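PDB 2PFE: alkaline serine protease from Thermobifida fusca, which probably cleaves peptide bonds as a serine endopeptidase of the S1 family, this chain being the C-terminal protease domain of a longer zymogen. Local coordinates for residues Ser95-Ser100 against Gln149-Thr154; Gln89-Gly94 against Trp144-Gln149; Thr72-Arg77 against Thr82-Gly87. All blocks are in the same frame, centred on the assembly; numbering follows the deposited sequence. Where two conformers were deposited one is given.

Contact 1: residues Ser95-Ser100 against Gln149-Thr154; sequences SSVCRS and QAQGVT. With AES (4-(2-aminoethyl)benzenesulfonyl fluoride), chain D.
Arg-99 meets Thr-154 chiefly through one bridging water, among residues that are themselves buried, and from CB outward each of its side-chain nitrogens finds a partner. CG sits between the backbone N and the carbonyl carbon (chi1 51°), and further bends at chi2 and chi3 bring NE to the water. On the way Arg-99 CD passes 4.1 Å from Thr-154 OG1. Arg-99 NE donates to the water over 2.9 Å, and the water lies at the edge of the guanidinium, in its plane. That water also accepts from Thr-154 OG1 at 2.8 Å and donates to Ser-100 O at 2.8 Å. At the tip, NH1 reaches Cys-134 O and Thr-104 OG1, while NH2 makes a salt bridge with Asp-139, so the charge of this buried side chain is probably well compensated. Thr-154, part of the AES pocket, suits its place by having two unlike branches: OG1 gives to the water and receives from Trp-144 NE1, while CG2 faces the sulfonyl group of the bound AES, 3.0 Å from its O2S. Farther along, Val-97 CG2 rests 4.1 Å from Gln-151 CG, the aliphatic part of a glutamine whose OE1 serves Ala-91 N. Strand 143-146 runs between strands 96-101 and 149-157 in the second beta-barrel, pairing with both, so side chains here reach across it, with strand 105-113 flanking 96-101 beyond.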
loop_
_atom_site.group_PDB
_atom_site.type_symbol
_atom_site.label_atom_id
_atom_site.label_comp_id
_atom_site.label_asym_id
_atom_site.label_seq_id
_atom_site.Cartn_x
_atom_site.Cartn_y
_atom_site.Cartn_z
ATOM N N SER A 95 8.681 13.505 -9.516
ATOM C CA SER A 95 7.260 13.548 -9.853
ATOM C C SER A 95 6.394 13.821 -8.621
ATOM O O SER A 95 6.755 13.427 -7.507
ATOM C CB SER A 95 6.826 12.207 -10.444
ATOM O OG SER A 95 5.453 12.247 -10.829
ATOM N N SER A 96 5.243 14.447 -8.821
ATOM C CA SER A 96 4.232 14.475 -7.773
ATOM C C SER A 96 3.709 13.065 -7.545
ATOM O O SER A 96 3.737 12.204 -8.445
ATOM C CB SER A 96 3.078 15.388 -8.199
ATOM O OG SER A 96 2.511 14.918 -9.404
ATOM N N VAL A 97 3.196 12.833 -6.343
ATOM C CA VAL A 97 2.611 11.556 -6.012
ATOM C C VAL A 97 1.658 11.796 -4.842
ATOM O O VAL A 97 1.851 12.731 -4.050
ATOM C CB VAL A 97 3.722 10.523 -5.676
ATOM C CG1 VAL A 97 4.458 10.897 -4.380
ATOM C CG2 VAL A 97 3.188 9.094 -5.620
ATOM N N CYS A 98 0.612 10.981 -4.750
ATOM C CA CYS A 98 -0.304 11.048 -3.613
ATOM C C CYS A 98 -0.514 9.669 -3.040
ATOM O O CYS A 98 -0.414 8.671 -3.761
ATOM C CB CYS A 98 -1.660 11.602 -4.032
ATOM S SG CYS A 98 -1.638 13.286 -4.740
ATOM N N ARG A 99 -0.785 9.624 -1.739
ATOM C CA ARG A 99 -1.122 8.391 -1.037
ATOM C C ARG A 99 -2.484 8.489 -0.367
ATOM O O ARG A 99 -2.970 9.583 -0.038
ATOM C CB ARG A 99 -0.056 8.024 0.012
ATOM C CG ARG A 99 0.344 9.141 0.991
ATOM C CD ARG A 99 0.732 8.579 2.368
ATOM N NE ARG A 99 -0.439 7.986 2.992
ATOM C CZ ARG A 99 -1.290 8.668 3.759
ATOM N NH1 ARG A 99 -1.050 9.932 4.086
ATOM N NH2 ARG A 99 -2.390 8.081 4.218
ATOM N N SER A 100 -3.099 7.323 -0.199
ATOM C CA SER A 100 -4.377 7.188 0.484
ATOM C C SER A 100 -4.251 6.236 1.658
ATOM O O SER A 100 -3.655 5.186 1.536
ATOM C CB SER A 100 -5.438 6.669 -0.490
ATOM O OG SER A 100 -6.720 6.555 0.120
ATOM N N GLN A 149 -1.686 5.990 -12.257
ATOM C CA GLN A 149 -0.646 4.960 -12.248
ATOM C C GLN A 149 -0.185 4.596 -10.835
ATOM O O GLN A 149 0.338 5.445 -10.089
ATOM C CB GLN A 149 0.556 5.382 -13.108
ATOM C CG GLN A 149 0.178 5.686 -14.578
ATOM C CD GLN A 149 -0.313 4.468 -15.362
ATOM O OE1 GLN A 149 0.090 3.338 -15.107
ATOM N NE2 GLN A 149 -1.185 4.709 -16.340
ATOM N N ALA A 150 -0.392 3.326 -10.470
ATOM C CA ALA A 150 0.028 2.780 -9.179
ATOM C C ALA A 150 1.543 2.881 -9.034
ATOM O O ALA A 150 2.284 2.533 -9.961
ATOM C CB ALA A 150 -0.408 1.319 -9.071
ATOM N N GLN A 151 1.996 3.353 -7.872
ATOM C CA GLN A 151 3.424 3.541 -7.565
ATOM C C GLN A 151 3.966 2.628 -6.482
ATOM O O GLN A 151 5.125 2.215 -6.581
ATOM C CB GLN A 151 3.726 4.997 -7.164
ATOM C CG GLN A 151 3.393 6.019 -8.255
ATOM C CD GLN A 151 4.079 5.723 -9.567
ATOM O OE1 GLN A 151 5.291 5.527 -9.589
ATOM N NE2 GLN A 151 3.314 5.679 -10.670
ATOM N N GLY A 152 3.168 2.357 -5.438
ATOM C CA GLY A 152 3.700 1.660 -4.278
ATOM C C GLY A 152 2.694 1.571 -3.169
ATOM O O GLY A 152 1.552 2.006 -3.334
ATOM N N VAL A 153 3.147 0.997 -2.061
ATOM C CA VAL A 153 2.367 0.901 -0.849
ATOM C C VAL A 153 3.156 1.504 0.312
ATOM O O VAL A 153 4.384 1.395 0.365
ATOM C CB VAL A 153 1.952 -0.567 -0.544
ATOM C CG1 VAL A 153 1.012 -1.098 -1.636
ATOM C CG2 VAL A 153 3.156 -1.460 -0.439
ATOM N N THR A 154 2.446 2.119 1.254
ATOM C CA THR A 154 3.118 2.836 2.331
ATOM C C THR A 154 3.882 1.891 3.258
ATOM O O THR A 154 3.315 0.943 3.831
ATOM C CB THR A 154 2.120 3.646 3.158
ATOM O OG1 THR A 154 1.399 4.518 2.271
ATOM C CG2 THR A 154 2.852 4.488 4.223
HETATM C C3 AES D . 3.847 5.558 11.139
HETATM C C2 AES D . 3.422 4.466 10.375
HETATM C C1 AES D . 3.366 4.585 8.986
HETATM S S AES D . 2.815 3.286 7.927
HETATM O O1S AES D . 3.878 2.760 7.011
HETATM O O2S AES D . 1.703 4.287 6.950
HETATM C C6 AES D . 3.701 5.792 8.372
HETATM C C5 AES D . 4.128 6.875 9.132
HETATM C C4 AES D . 4.198 6.770 10.517
HETATM C C7 AES D . 4.672 7.999 11.281
HETATM C C8 AES D . 5.228 7.662 12.662
HETATM N N8 AES D . 6.237 8.628 13.056
HETATM O O HOH W 1 -1.210 5.237 2.896
#

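Contact 2: residues Gln89-Gly94 against Trp144-Gln149; sequences QEAATG and WLTGSQ
The side-chain oxygen OE1 of Gln-149 accepts the backbone N-H of Gln-89 over 2.9 Å, in a bond of 165° at the hydrogen whose donor is tilted out of the carbonyl plane. Gln-149 gets there by bending: CG lies beside its own backbone N, and a second bend at chi2 (-66°) brings the amide round to the loop. The same bend brings Gln-149 CB to 3.4 Å from Gln-89 O, while OE1 also touches Gln-89 CB. Gln-89 itself runs out extended beyond CG, crossing Gln-149 at a slant, with its NE2 4.1 Å from Gln-149 CG; the planes of the two amides are turned 56° from each other. Were an alanine to stand at Gln-149, the Gln-89 N-H would probably lose its acceptor and the start of the loop would be freer to shift. Two residues on, Ala-91 turns its methyl onto Thr-146, with Ala-91 CB 3.6 Å from Thr-146 OG1, a hydroxyl already bonded to Ser-96 O; a small residue fits so close a seat. Thr-146 and Gln-149 also close a type II' beta turn, bonded both ways between their backbones, with Gly-147 at the positive phi that favours glycine. The loop before strand 96-101 is thus fastened to the end of the 143-146/149-157 hairpin. Its chemistry is amide to backbone, aided by Gln-151 NE2 on Gln-89 O: neutral, directional bonds that hold an irregular surface segment without needing a repeating strand pattern.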
loop_
_atom_site.group_PDB
_atom_site.type_symbol
_atom_site.label_atom_id
_atom_site.label_comp_id
_atom_site.label_asym_id
_atom_site.label_seq_id
_atom_site.Cartn_x
_atom_site.Cartn_y
_atom_site.Cartn_z
ATOM N N GLN A 89 2.640 2.188 -14.352
ATOM C CA GLN A 89 3.779 2.861 -14.973
ATOM C C GLN A 89 4.490 3.715 -13.922
ATOM O O GLN A 89 3.901 4.648 -13.357
ATOM C CB GLN A 89 3.320 3.731 -16.144
ATOM C CG GLN A 89 4.434 4.557 -16.766
ATOM C CD GLN A 89 3.913 5.611 -17.734
ATOM O OE1 GLN A 89 4.210 5.567 -18.928
ATOM N NE2 GLN A 89 3.130 6.561 -17.226
ATOM N N GLU A 90 5.757 3.384 -13.685
ATOM C CA GLU A 90 6.583 4.013 -12.647
ATOM C C GLU A 90 6.835 5.482 -12.963
ATOM O O GLU A 90 7.222 5.833 -14.068
ATOM C CB GLU A 90 7.901 3.250 -12.494
ATOM C CG GLU A 90 8.796 3.720 -11.363
ATOM C CD GLU A 90 10.146 3.028 -11.385
ATOM O OE1 GLU A 90 10.272 1.968 -12.045
ATOM O OE2 GLU A 90 11.088 3.563 -10.773
ATOM N N ALA A 91 6.579 6.333 -11.979
ATOM C CA ALA A 91 6.848 7.753 -12.094
ATOM C C ALA A 91 8.328 8.025 -11.861
ATOM O O ALA A 91 8.997 7.281 -11.153
ATOM C CB ALA A 91 6.027 8.503 -11.070
ATOM N N ALA A 92 8.825 9.107 -12.451
ATOM C CA ALA A 92 10.202 9.528 -12.290
ATOM C C ALA A 92 10.459 10.208 -10.954
ATOM O O ALA A 92 9.545 10.770 -10.326
ATOM C CB ALA A 92 10.589 10.458 -13.416
ATOM N N THR A 93 11.721 10.158 -10.533
ATOM C CA THR A 93 12.170 10.959 -9.412
ATOM C C THR A 93 11.831 12.415 -9.706
ATOM O O THR A 93 12.001 12.900 -10.839
ATOM C CB THR A 93 13.669 10.754 -9.185
ATOM O OG1 THR A 93 13.897 9.378 -8.843
ATOM C CG2 THR A 93 14.184 11.629 -8.038
ATOM N N GLY A 94 11.279 13.087 -8.705
ATOM C CA GLY A 94 10.828 14.462 -8.847
ATOM C C GLY A 94 9.339 14.604 -9.144
ATOM O O GLY A 94 8.789 15.707 -9.070
ATOM N N TRP A 144 -0.144 4.403 -3.430
ATOM C CA TRP A 144 0.451 5.633 -3.953
ATOM C C TRP A 144 0.136 5.689 -5.428
ATOM O O TRP A 144 0.294 4.680 -6.133
ATOM C CB TRP A 144 1.978 5.610 -3.764
ATOM C CG TRP A 144 2.355 5.684 -2.324
ATOM C CD1 TRP A 144 2.195 4.705 -1.393
ATOM C CD2 TRP A 144 2.927 6.818 -1.620
ATOM N NE1 TRP A 144 2.613 5.146 -0.155
ATOM C CE2 TRP A 144 3.064 6.435 -0.264
ATOM C CE3 TRP A 144 3.305 8.119 -2.004
ATOM C CZ2 TRP A 144 3.605 7.277 0.710
ATOM C CZ3 TRP A 144 3.815 8.985 -1.018
ATOM C CH2 TRP A 144 3.967 8.545 0.325
ATOM N N LEU A 145 -0.308 6.857 -5.876
ATOM C CA LEU A 145 -0.676 7.107 -7.269
ATOM C C LEU A 145 -0.003 8.354 -7.803
ATOM O O LEU A 145 0.104 9.388 -7.104
ATOM C CB LEU A 145 -2.198 7.284 -7.418
ATOM C CG LEU A 145 -3.094 6.062 -7.236
ATOM C CD1 LEU A 145 -4.535 6.534 -7.056
ATOM C CD2 LEU A 145 -2.954 5.114 -8.398
ATOM N N THR A 146 0.481 8.248 -9.028
ATOM C CA THR A 146 0.791 9.433 -9.809
ATOM C C THR A 146 -0.221 9.409 -10.939
ATOM O O THR A 146 -0.143 8.560 -11.840
ATOM C CB THR A 146 2.237 9.429 -10.329
ATOM O OG1 THR A 146 3.126 9.408 -9.201
ATOM C CG2 THR A 146 2.499 10.684 -11.167
ATOM N N GLY A 147 -1.185 10.326 -10.883
ATOM C CA GLY A 147 -2.354 10.259 -11.778
ATOM C C GLY A 147 -3.093 8.949 -11.566
ATOM O O GLY A 147 -3.446 8.609 -10.435
ATOM N N SER A 148 -3.294 8.190 -12.644
ATOM C CA SER A 148 -3.951 6.878 -12.548
ATOM C C SER A 148 -2.966 5.689 -12.461
ATOM O O SER A 148 -3.362 4.514 -12.554
ATOM C CB SER A 148 -4.885 6.696 -13.737
ATOM O OG SER A 148 -4.115 6.699 -14.920
ATOM N N GLN A 149 -1.686 5.990 -12.257
ATOM C CA GLN A 149 -0.646 4.960 -12.248
ATOM C C GLN A 149 -0.185 4.596 -10.835
ATOM O O GLN A 149 0.338 5.445 -10.089
ATOM C CB GLN A 149 0.556 5.382 -13.108
ATOM C CG GLN A 149 0.178 5.686 -14.578
ATOM C CD GLN A 149 -0.313 4.468 -15.362
ATOM O OE1 GLN A 149 0.090 3.338 -15.107
ATOM N NE2 GLN A 149 -1.185 4.709 -16.340
#

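Contact 3: residues Thr72-Arg77 against Thr82-Gly87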
loop_
_atom_site.group_PDB
_atom_site.type_symbol
_atom_site.label_atom_id
_atom_site.label_comp_id
_atom_site.label_asym_id
_atom_site.label_seq_id
_atom_site.Cartn_x
_atom_site.Cartn_y
_atom_site.Cartn_z
ATOM N N THR A 72 -11.838 -4.190 -6.745
ATOM C CA THR A 72 -12.126 -3.068 -7.628
ATOM C C THR A 72 -10.800 -2.419 -8.046
ATOM O O THR A 72 -9.781 -2.554 -7.342
ATOM C CB THR A 72 -13.025 -1.983 -6.947
ATOM O OG1 THR A 72 -12.229 -1.176 -6.066
ATOM C CG2 THR A 72 -14.223 -2.606 -6.193
ATOM N N PRO A 73 -10.793 -1.710 -9.187
ATOM C CA PRO A 73 -9.599 -0.935 -9.522
ATOM C C PRO A 73 -9.610 0.456 -8.884
ATOM O O PRO A 73 -9.115 1.418 -9.481
ATOM C CB PRO A 73 -9.707 -0.810 -11.034
ATOM C CG PRO A 73 -11.173 -0.723 -11.280
ATOM C CD PRO A 73 -11.820 -1.631 -10.250
ATOM N N LEU A 74 -10.164 0.563 -7.677
ATOM C CA LEU A 74 -10.435 1.869 -7.094
ATOM C C LEU A 74 -9.529 2.190 -5.919
ATOM O O LEU A 74 -9.099 1.288 -5.184
ATOM C CB LEU A 74 -11.873 1.936 -6.616
ATOM C CG LEU A 74 -12.909 1.836 -7.735
ATOM C CD1 LEU A 74 -14.306 1.819 -7.151
ATOM C CD2 LEU A 74 -12.724 2.973 -8.755
ATOM N N VAL A 75 -9.250 3.483 -5.764
ATOM C CA VAL A 75 -8.584 4.022 -4.572
ATOM C C VAL A 75 -9.459 5.135 -3.991
ATOM O O VAL A 75 -10.047 5.923 -4.737
ATOM C CB VAL A 75 -7.162 4.552 -4.910
ATOM C CG1 VAL A 75 -6.602 5.404 -3.759
ATOM C CG2 VAL A 75 -6.209 3.381 -5.246
ATOM N N ASN A 76 -9.555 5.178 -2.663
ATOM C CA ASN A 76 -10.349 6.197 -1.981
ATOM C C ASN A 76 -9.631 7.550 -2.029
ATOM O O ASN A 76 -8.454 7.664 -1.635
ATOM C CB ASN A 76 -10.617 5.750 -0.544
ATOM C CG ASN A 76 -11.706 6.555 0.135
ATOM O OD1 ASN A 76 -12.030 7.673 -0.273
ATOM N ND2 ASN A 76 -12.251 5.999 1.208
ATOM N N ARG A 77 -10.343 8.551 -2.545
ATOM C CA ARG A 77 -9.802 9.889 -2.710
ATOM C C ARG A 77 -10.031 10.734 -1.454
ATOM O O ARG A 77 -9.444 11.802 -1.295
ATOM C CB ARG A 77 -10.417 10.511 -3.977
ATOM C CG ARG A 77 -10.097 11.965 -4.270
ATOM C CD ARG A 77 -8.591 12.180 -4.412
ATOM N NE ARG A 77 -8.268 13.551 -4.810
ATOM C CZ ARG A 77 -8.220 14.597 -3.989
ATOM N NH1 ARG A 77 -8.492 14.466 -2.697
ATOM N NH2 ARG A 77 -7.919 15.796 -4.474
ATOM N N THR A 82 -13.576 8.521 -5.561
ATOM C CA THR A 82 -12.491 7.584 -5.863
ATOM C C THR A 82 -11.622 8.000 -7.054
ATOM O O THR A 82 -11.994 8.878 -7.840
ATOM C CB THR A 82 -13.051 6.182 -6.178
ATOM O OG1 THR A 82 -14.002 6.279 -7.253
ATOM C CG2 THR A 82 -13.712 5.577 -4.942
ATOM N N VAL A 83 -10.448 7.360 -7.148
ATOM C CA VAL A 83 -9.577 7.408 -8.339
ATOM C C VAL A 83 -9.470 5.996 -8.937
ATOM O O VAL A 83 -9.331 5.005 -8.205
ATOM C CB VAL A 83 -8.145 7.953 -8.022
ATOM C CG1 VAL A 83 -7.356 8.168 -9.309
ATOM C CG2 VAL A 83 -8.201 9.247 -7.221
ATOM N N THR A 84 -9.542 5.901 -10.264
ATOM C CA THR A 84 -9.420 4.610 -10.941
ATOM C C THR A 84 -7.971 4.344 -11.329
ATOM O O THR A 84 -7.323 5.192 -11.954
ATOM C CB THR A 84 -10.316 4.534 -12.183
ATOM O OG1 THR A 84 -11.676 4.714 -11.773
ATOM C CG2 THR A 84 -10.179 3.166 -12.876
ATOM N N VAL A 85 -7.475 3.175 -10.924
ATOM C CA VAL A 85 -6.119 2.703 -11.249
ATOM C C VAL A 85 -6.153 2.074 -12.642
ATOM O O VAL A 85 -6.948 1.165 -12.898
ATOM C CB VAL A 85 -5.638 1.659 -10.219
ATOM C CG1 VAL A 85 -4.238 1.175 -10.549
ATOM C CG2 VAL A 85 -5.660 2.244 -8.809
ATOM N N THR A 86 -5.326 2.579 -13.552
ATOM C CA THR A 86 -5.317 2.050 -14.924
ATOM C C THR A 86 -4.031 1.276 -15.281
ATOM O O THR A 86 -3.923 0.699 -16.358
ATOM C CB THR A 86 -5.515 3.158 -15.965
ATOM O OG1 THR A 86 -4.426 4.073 -15.884
ATOM C CG2 THR A 86 -6.818 3.912 -15.752
ATOM N N GLY A 87 -3.053 1.281 -14.384
ATOM C CA GLY A 87 -1.772 0.641 -14.657
ATOM C C GLY A 87 -0.787 0.936 -13.538
ATOM O O GLY A 87 -1.165 1.525 -12.512
#
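Val-75 and Val-83 face each other as a hydrogen-bonded pair in an antiparallel beta hairpin, strand 74-76 against 82-84, which lies in the chain between the two barrels and probably corresponds to the domain bridge of alpha-lytic protease. Their beta-branched side chains, well suited to strands, point to the face covered by Leu-145 and Trp-106. Val-75 CG2 also reaches diagonally to Val-85 CG2 at 3.8 Å, and Val-85 in turn packs on Leu-145. Arg-77 extends this face: CG is anti to the backbone N (chi1 174°), a bend follows at chi2, and CD comes to 4.1 Å from Val-83 CG2 while the charged end makes a cation-pi contact with Trp-106. Leu-74 and Thr-84 form the non-hydrogen-bonded pair on the other face. There Leu-74 leans across the neighbouring strand and brings CD2 near two hydroxyls, 3.6 Å from Thr-84 OG1 and 3.8 Å from Thr-82 OG1, a mixed surface appropriate to its partly exposed position. Pro-73 marks the corner of the chain, where an ST turn bonds Thr-72 OG1 to Leu-74 N. Proline has no N-H to offer here, but its carbonyl still serves the hairpin: Val-85 N donates to Pro-73 O over 2.8 Å, at a nearly straight 175°.

Overall arrangement
Contact 1 is the buried one of the three, inside the second barrel beside the inhibitor and the predicted catalytic residues; contact 2 lies at the surface, and contact 3 is partly buried, both away from the annotated sites. Contacts 1 and 2 share Gln-149 and use the same sheet: strand 143-146 separates the partners of contact 1 and ends in the turn that receives the loop of contact 2. Contact 3 precedes both in the chain and joins them through Thr-86, Gly-87 and Asn-76. Chemistry follows place: charge, water and hydroxyl in the core, an amide on a backbone at the surface, regular strand pairing with valines in the hairpin.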